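Local coordinates for protein superoxide dismutase 1 (Perkinsus marinus, PDB 2CW2) that probably disposes of superoxide radicals in the cell, converting them to hydrogen peroxide and oxygen at a bound iron ion, at residues A99-V102 against Y103-F107. Residues are numbered along the deposited sequence; the frame is centred on the assembly and turned at random.
With FE (Fe (III) ion), chain C.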
loop_
_atom_site.group_PDB
_atom_site.type_symbol
_atom_site.label_atom_id
_atom_site.label_comp_id
_atom_site.label_asym_id
_atom_site.label_seq_id
_atom_site.Cartn_x
_atom_site.Cartn_y
_atom_site.Cartn_z
ATOM N N ALA A 99 -12.419 -6.347 8.920
ATOM C CA ALA A 99 -12.320 -7.570 9.714
ATOM C C ALA A 99 -11.050 -8.353 9.376
ATOM O O ALA A 99 -10.335 -8.854 10.274
ATOM C CB ALA A 99 -13.547 -8.430 9.495
ATOM N N ALA A 100 -10.770 -8.456 8.079
ATOM C CA ALA A 100 -9.564 -9.116 7.587
ATOM C C ALA A 100 -8.316 -8.458 8.175
ATOM O O ALA A 100 -7.449 -9.142 8.738
ATOM C CB ALA A 100 -9.522 -9.099 6.045
ATOM N N GLN A 101 -8.250 -7.130 8.102
ATOM C CA GLN A 101 -7.085 -6.416 8.618
ATOM C C GLN A 101 -6.943 -6.573 10.128
ATOM O O GLN A 101 -5.832 -6.685 10.629
ATOM C CB GLN A 101 -7.117 -4.942 8.220
ATOM C CG GLN A 101 -6.766 -4.712 6.762
ATOM C CD GLN A 101 -5.305 -5.031 6.464
ATOM O OE1 GLN A 101 -4.967 -6.179 6.270
ATOM N NE2 GLN A 101 -4.457 -4.006 6.404
ATOM N N VAL A 102 -8.058 -6.619 10.861
ATOM C CA VAL A 102 -7.964 -6.801 12.301
ATOM C C VAL A 102 -7.339 -8.178 12.576
ATOM O O VAL A 102 -6.397 -8.291 13.357
ATOM C CB VAL A 102 -9.343 -6.695 12.997
ATOM C CG1 VAL A 102 -9.286 -7.263 14.448
ATOM C CG2 VAL A 102 -9.837 -5.271 13.020
ATOM N N TYR A 103 -7.865 -9.222 11.936
ATOM C CA TYR A 103 -7.295 -10.575 12.076
ATOM C C TYR A 103 -5.825 -10.636 11.626
ATOM O O TYR A 103 -4.966 -11.220 12.309
ATOM C CB TYR A 103 -8.107 -11.592 11.261
ATOM C CG TYR A 103 -7.618 -13.017 11.399
ATOM C CD1 TYR A 103 -8.312 -13.930 12.196
ATOM C CD2 TYR A 103 -6.469 -13.454 10.736
ATOM C CE1 TYR A 103 -7.865 -15.237 12.352
ATOM C CE2 TYR A 103 -6.005 -14.762 10.881
ATOM C CZ TYR A 103 -6.722 -15.646 11.694
ATOM O OH TYR A 103 -6.287 -16.940 11.850
ATOM N N ASN A 104 -5.548 -10.057 10.463
ATOM C CA ASN A 104 -4.204 -10.088 9.907
ATOM C C ASN A 104 -3.162 -9.514 10.872
ATOM O O ASN A 104 -2.060 -10.053 11.012
ATOM C CB ASN A 104 -4.169 -9.310 8.586
ATOM C CG ASN A 104 -5.023 -9.969 7.503
ATOM O OD1 ASN A 104 -5.435 -11.116 7.641
ATOM N ND2 ASN A 104 -5.314 -9.236 6.446
ATOM N N HIS A 105 -3.499 -8.401 11.516
ATOM C CA HIS A 105 -2.544 -7.762 12.410
ATOM C C HIS A 105 -2.389 -8.550 13.725
ATOM O O HIS A 105 -1.266 -8.726 14.220
ATOM C CB HIS A 105 -2.899 -6.277 12.633
ATOM C CG HIS A 105 -2.591 -5.399 11.446
ATOM N ND1 HIS A 105 -3.496 -5.172 10.425
ATOM C CD2 HIS A 105 -1.473 -4.704 11.119
ATOM C CE1 HIS A 105 -2.941 -4.366 9.527
ATOM N NE2 HIS A 105 -1.701 -4.087 9.906
ATOM N N THR A 106 -3.500 -9.017 14.295
ATOM C CA THR A 106 -3.390 -9.815 15.506
ATOM C C THR A 106 -2.506 -11.033 15.235
ATOM O O THR A 106 -1.626 -11.385 16.021
ATOM C CB THR A 106 -4.793 -10.246 15.959
ATOM O OG1 THR A 106 -5.509 -9.082 16.374
ATOM C CG2 THR A 106 -4.707 -11.116 17.195
ATOM N N PHE A 107 -2.728 -11.665 14.094
ATOM C CA PHE A 107 -1.955 -12.846 13.734
ATOM C C PHE A 107 -0.482 -12.455 13.524
ATOM O O PHE A 107 0.436 -13.160 13.979
ATOM C CB PHE A 107 -2.512 -13.419 12.425
ATOM C CG PHE A 107 -1.990 -14.790 12.088
ATOM C CD1 PHE A 107 -2.745 -15.922 12.379
ATOM C CD2 PHE A 107 -0.762 -14.951 11.473
ATOM C CE1 PHE A 107 -2.277 -17.184 12.082
ATOM C CE2 PHE A 107 -0.279 -16.239 11.166
ATOM C CZ PHE A 107 -1.046 -17.353 11.466
HETATM FE FE FE C . -0.190 -3.441 8.856
HETATM O O HOH W 1 -1.407 -4.006 6.929
#
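His105 coordinates the iron through NE2 and turns its other nitrogen back to the preceding turn of helix 93-110, where His105 ND1 donates to Gln101 O at 2.8 Å. Chi1 (-74°) swings the ring back along the helix, and the turn about CB-CG (chi2 89°) then presents its edge to this oxygen, almost in plane. Gln101 O also receives the helical bond from His105 N at 3.0 Å, the two donors arriving from opposite faces of the carbonyl plane. A histidine suits the place because one nitrogen can bind metal while the other fixes the ring's rotation, and the acceptor probably makes the imidazole a stronger ligand.

The Gln101 chain bends at chi2, carrying its amide past the ring edge, with Gln101 NE2 3.5 Å from His105 CE1. Gln101 NE2 donates to the iron-bound water at 3.1 Å and also hydrogen-bonds Tyr65 OH. Asparagine suits its place because its amide N-H can help hold the glutamine: Asn104 ND2 reaches Gln101 OE1 at 3.1 Å, in the carbonyl plane, although the two amides are turned 75° apart. Trp154 NE1 also bonds this oxygen, and Ala172 O holds Asn104 ND2. His57, Asp187 and His191 complete the metal site, whose glutamine-held water is characteristic of iron/manganese superoxide dismutases.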